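Local coordinates for putative alpha-L-fucosidase (Bacteroides thetaiotaomicron, PDB 4H41), which is a putative alpha-L-fucosidase that may remove fucose from host glycans in a gut bacterium, at residues B[80-92]-B[138-150]. Sequence-based numbering, arbitrary orientation.
Sequences KFMTYPSPYLLKK and DNKYVIDEVWKMY
Glu145 reaches from helix 136-151 of this TIM barrel to Tyr84, Ser86 and Tyr88 at the start of the short helix 87-91, an example of a carboxylate serving a foreign helix N-terminus. From CB, a chi1 of 69° tucks CG over its own backbone, and the extended chain beyond carries the carboxylate across to 84-88. Glu145 CG passes 3.8 Å from Tyr84 OH; CD delivers two oxygens with separate tasks. Glu145 OE2 accepts from Tyr84 OH (2.6 Å) through its anti lone pair and also from Ser86 OG, a bond whose apparent shortness should not be over-read. Glu145 OE1 lies beside Pro87 CD and accepts from Tyr88 N at 3.2 Å through its syn lone pair, the N-H...O angle 157°. Ser86 is itself the N-cap, its OG accepting from Leu89 N, so Glu145 stands as a second shell to the cap.

Flanking this grip, the Tyr88 and Tyr141 rings form an offset stack, planes 3° apart. Tyr88 OH donates to Asp138 OD1 (2.6 Å), while OD2 is salt-bridged to Arg125. Tyr150 and Tyr84 form an offset edge-to-face pair, the Tyr150 edge turned toward Tyr84. Three donors on one carboxylate, near a helix N-terminus, would probably favour its ionised form.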
# COMPACT_ATOMS: atom_id res chain seq x y z
N LYS B 80 23.76 3.40 -7.95
CA LYS B 80 24.85 3.13 -6.99
C LYS B 80 24.63 1.88 -6.11
O LYS B 80 25.51 1.53 -5.34
CB LYS B 80 25.12 4.34 -6.12
CG LYS B 80 25.71 5.47 -6.96
CD LYS B 80 26.24 6.63 -6.11
CE LYS B 80 27.12 7.53 -6.94
NZ LYS B 80 27.70 8.64 -6.14
N PHE B 81 23.53 1.18 -6.28
CA PHE B 81 23.26 -0.04 -5.52
C PHE B 81 23.72 -1.26 -6.32
O PHE B 81 23.58 -1.29 -7.54
CB PHE B 81 21.78 -0.15 -5.15
CG PHE B 81 21.40 0.82 -4.07
CD1 PHE B 81 21.60 0.50 -2.73
CD2 PHE B 81 20.95 2.09 -4.38
CE1 PHE B 81 21.33 1.43 -1.73
CE2 PHE B 81 20.61 2.99 -3.37
CZ PHE B 81 20.89 2.69 -2.05
N MSE B 82 24.29 -2.26 -5.62
CA MSE B 82 24.77 -3.48 -6.25
C MSE B 82 24.41 -4.70 -5.40
O MSE B 82 24.13 -4.59 -4.21
CB MSE B 82 26.27 -3.42 -6.52
CG MSE B 82 27.10 -3.38 -5.26
SE MSE B 82 29.01 -3.15 -5.58
CE MSE B 82 29.06 -1.29 -5.81
N THR B 83 24.45 -5.85 -6.05
CA THR B 83 24.08 -7.14 -5.45
C THR B 83 25.28 -7.98 -5.06
O THR B 83 25.09 -9.06 -4.49
CB THR B 83 23.23 -7.94 -6.45
OG1 THR B 83 24.00 -8.24 -7.62
CG2 THR B 83 21.95 -7.24 -6.81
N TYR B 84 26.48 -7.57 -5.42
CA TYR B 84 27.70 -8.33 -5.11
C TYR B 84 28.88 -7.33 -4.99
O TYR B 84 28.74 -6.21 -5.48
CB TYR B 84 27.96 -9.39 -6.20
CG TYR B 84 28.42 -8.81 -7.52
CD1 TYR B 84 27.52 -8.23 -8.41
CD2 TYR B 84 29.77 -8.83 -7.88
CE1 TYR B 84 27.95 -7.66 -9.60
CE2 TYR B 84 30.20 -8.29 -9.09
CZ TYR B 84 29.28 -7.76 -9.97
OH TYR B 84 29.69 -7.12 -11.11
N PRO B 85 30.02 -7.74 -4.40
CA PRO B 85 31.13 -6.78 -4.19
C PRO B 85 31.95 -6.60 -5.45
O PRO B 85 33.04 -7.14 -5.58
CB PRO B 85 31.92 -7.42 -3.04
CG PRO B 85 31.70 -8.87 -3.20
CD PRO B 85 30.30 -9.03 -3.75
N SER B 86 31.39 -5.84 -6.39
CA SER B 86 32.01 -5.58 -7.69
C SER B 86 33.24 -4.70 -7.59
O SER B 86 33.09 -3.51 -7.34
CB SER B 86 30.99 -4.87 -8.60
OG SER B 86 31.60 -4.29 -9.75
N PRO B 87 34.46 -5.19 -7.90
CA PRO B 87 35.62 -4.28 -7.88
C PRO B 87 35.43 -3.09 -8.81
O PRO B 87 35.74 -1.97 -8.44
CB PRO B 87 36.79 -5.18 -8.34
CG PRO B 87 36.35 -6.55 -8.02
CD PRO B 87 34.87 -6.57 -8.21
N TYR B 88 34.82 -3.29 -9.98
CA TYR B 88 34.61 -2.20 -10.93
C TYR B 88 33.62 -1.16 -10.40
O TYR B 88 33.94 0.03 -10.42
CB TYR B 88 34.12 -2.76 -12.28
CG TYR B 88 33.72 -1.68 -13.27
CD1 TYR B 88 34.68 -0.95 -13.95
CD2 TYR B 88 32.38 -1.40 -13.52
CE1 TYR B 88 34.32 0.04 -14.87
CE2 TYR B 88 32.01 -0.39 -14.40
CZ TYR B 88 32.98 0.31 -15.09
OH TYR B 88 32.63 1.28 -16.00
N LEU B 89 32.42 -1.58 -9.97
CA LEU B 89 31.40 -0.63 -9.51
C LEU B 89 31.84 0.07 -8.22
O LEU B 89 31.57 1.25 -8.06
CB LEU B 89 30.05 -1.32 -9.31
CG LEU B 89 29.40 -1.90 -10.58
CD1 LEU B 89 28.16 -2.68 -10.25
CD2 LEU B 89 29.06 -0.80 -11.61
N LEU B 90 32.61 -0.61 -7.36
CA LEU B 90 33.14 0.03 -6.16
C LEU B 90 34.12 1.15 -6.53
O LEU B 90 34.10 2.22 -5.92
CB LEU B 90 33.81 -0.99 -5.25
CG LEU B 90 32.84 -1.91 -4.50
CD1 LEU B 90 33.59 -3.12 -3.93
CD2 LEU B 90 32.10 -1.15 -3.39
N LYS B 91 34.95 0.94 -7.57
CA LYS B 91 35.87 1.98 -8.04
C LYS B 91 35.12 3.16 -8.64
O LYS B 91 35.62 4.28 -8.56
CB LYS B 91 36.87 1.44 -9.08
CG LYS B 91 37.93 0.54 -8.49
CD LYS B 91 38.85 -0.09 -9.58
CE LYS B 91 38.82 -1.60 -9.57
NZ LYS B 91 39.87 -2.21 -10.44
N LYS B 92 33.92 2.94 -9.17
CA LYS B 92 33.08 4.00 -9.73
C LYS B 92 32.24 4.72 -8.65
O LYS B 92 31.43 5.57 -9.00
CB LYS B 92 32.15 3.42 -10.83
CG LYS B 92 32.91 2.89 -12.06
CD LYS B 92 33.42 4.04 -12.95
CE LYS B 92 34.54 3.65 -13.87
NZ LYS B 92 34.96 4.80 -14.72
N ASP B 138 29.56 -0.05 -18.89
CA ASP B 138 29.72 -0.64 -17.53
C ASP B 138 29.54 -2.14 -17.58
O ASP B 138 30.23 -2.86 -16.87
CB ASP B 138 28.75 -0.06 -16.52
CG ASP B 138 28.98 1.40 -16.16
OD1 ASP B 138 30.14 1.86 -16.24
OD2 ASP B 138 28.02 2.10 -15.91
N ASN B 139 28.61 -2.64 -18.45
CA ASN B 139 28.40 -4.07 -18.54
C ASN B 139 29.59 -4.78 -19.17
O ASN B 139 29.78 -5.94 -18.85
CB ASN B 139 27.12 -4.43 -19.23
CG ASN B 139 25.98 -4.35 -18.28
OD1 ASN B 139 25.92 -5.11 -17.28
ND2 ASN B 139 25.12 -3.37 -18.47
N LYS B 140 30.45 -4.10 -19.96
CA LYS B 140 31.67 -4.75 -20.44
C LYS B 140 32.53 -5.21 -19.27
O LYS B 140 33.09 -6.31 -19.32
CB LYS B 140 32.50 -3.84 -21.35
CG LYS B 140 31.80 -3.43 -22.62
CD LYS B 140 32.77 -2.92 -23.65
CE LYS B 140 32.01 -2.31 -24.79
NZ LYS B 140 32.86 -2.06 -25.99
N TYR B 141 32.63 -4.40 -18.22
CA TYR B 141 33.42 -4.73 -17.04
C TYR B 141 32.69 -5.69 -16.14
O TYR B 141 33.31 -6.61 -15.61
CB TYR B 141 33.76 -3.47 -16.25
CG TYR B 141 34.65 -2.53 -17.03
CD1 TYR B 141 36.03 -2.68 -17.01
CD2 TYR B 141 34.10 -1.55 -17.84
CE1 TYR B 141 36.86 -1.82 -17.74
CE2 TYR B 141 34.91 -0.71 -18.59
CZ TYR B 141 36.29 -0.85 -18.54
OH TYR B 141 37.09 -0.01 -19.28
N VAL B 142 31.37 -5.50 -15.96
CA VAL B 142 30.56 -6.37 -15.10
C VAL B 142 30.55 -7.79 -15.63
O VAL B 142 30.79 -8.73 -14.86
CB VAL B 142 29.13 -5.81 -14.92
CG1 VAL B 142 28.18 -6.85 -14.30
CG2 VAL B 142 29.14 -4.53 -14.07
N ILE B 143 30.22 -7.97 -16.92
CA ILE B 143 30.22 -9.30 -17.52
C ILE B 143 31.58 -9.98 -17.32
O ILE B 143 31.62 -11.13 -16.90
CB ILE B 143 29.83 -9.23 -19.02
CG1 ILE B 143 28.35 -8.77 -19.16
CG2 ILE B 143 30.04 -10.60 -19.74
CD1 ILE B 143 27.98 -8.19 -20.60
N ASP B 144 32.68 -9.29 -17.59
CA ASP B 144 34.04 -9.85 -17.47
C ASP B 144 34.33 -10.33 -16.03
O ASP B 144 34.71 -11.48 -15.83
CB ASP B 144 35.08 -8.83 -17.89
CG ASP B 144 36.51 -9.26 -17.55
OD1 ASP B 144 36.96 -10.30 -18.09
OD2 ASP B 144 37.14 -8.60 -16.67
N GLU B 145 34.05 -9.50 -15.04
CA GLU B 145 34.40 -9.86 -13.65
C GLU B 145 33.46 -10.92 -13.09
O GLU B 145 33.90 -11.81 -12.38
CB GLU B 145 34.48 -8.60 -12.73
CG GLU B 145 33.17 -7.92 -12.46
CD GLU B 145 33.21 -6.67 -11.61
OE1 GLU B 145 34.28 -6.04 -11.45
OE2 GLU B 145 32.12 -6.29 -11.12
N VAL B 146 32.19 -10.86 -13.45
CA VAL B 146 31.21 -11.81 -12.99
C VAL B 146 31.47 -13.22 -13.56
O VAL B 146 31.29 -14.19 -12.84
CB VAL B 146 29.79 -11.27 -13.29
CG1 VAL B 146 28.77 -12.37 -13.36
CG2 VAL B 146 29.43 -10.24 -12.23
N TRP B 147 31.88 -13.35 -14.80
CA TRP B 147 32.24 -14.67 -15.33
C TRP B 147 33.42 -15.25 -14.53
O TRP B 147 33.40 -16.42 -14.14
CB TRP B 147 32.62 -14.64 -16.82
CG TRP B 147 32.83 -16.03 -17.34
CD1 TRP B 147 34.03 -16.63 -17.63
CD2 TRP B 147 31.85 -17.06 -17.39
NE1 TRP B 147 33.84 -17.96 -17.93
CE2 TRP B 147 32.50 -18.25 -17.80
CE3 TRP B 147 30.46 -17.09 -17.21
CZ2 TRP B 147 31.82 -19.46 -17.95
CZ3 TRP B 147 29.79 -18.30 -17.33
CH2 TRP B 147 30.47 -19.45 -17.74
N LYS B 148 34.41 -14.42 -14.23
CA LYS B 148 35.59 -14.88 -13.49
C LYS B 148 35.29 -15.18 -12.04
O LYS B 148 35.75 -16.19 -11.52
CB LYS B 148 36.71 -13.84 -13.57
CG LYS B 148 37.31 -13.75 -14.98
CD LYS B 148 38.13 -12.48 -15.18
N MSE B 149 34.50 -14.32 -11.39
CA MSE B 149 34.20 -14.45 -9.96
C MSE B 149 33.14 -15.52 -9.67
O MSE B 149 33.23 -16.20 -8.66
CB MSE B 149 33.71 -13.11 -9.41
CG MSE B 149 34.80 -12.03 -9.36
SE MSE B 149 33.95 -10.25 -9.03
CE MSE B 149 33.51 -10.57 -7.13
N TYR B 150 32.16 -15.67 -10.55
CA TYR B 150 31.02 -16.57 -10.34
C TYR B 150 30.80 -17.62 -11.44
O TYR B 150 30.59 -18.78 -11.12
CB TYR B 150 29.73 -15.73 -10.18
CG TYR B 150 29.82 -14.73 -9.05
CD1 TYR B 150 29.68 -15.14 -7.73
CD2 TYR B 150 30.00 -13.38 -9.30
CE1 TYR B 150 29.86 -14.24 -6.67
CE2 TYR B 150 30.18 -12.47 -8.26
CZ TYR B 150 30.06 -12.90 -6.95
OH TYR B 150 30.24 -12.03 -5.93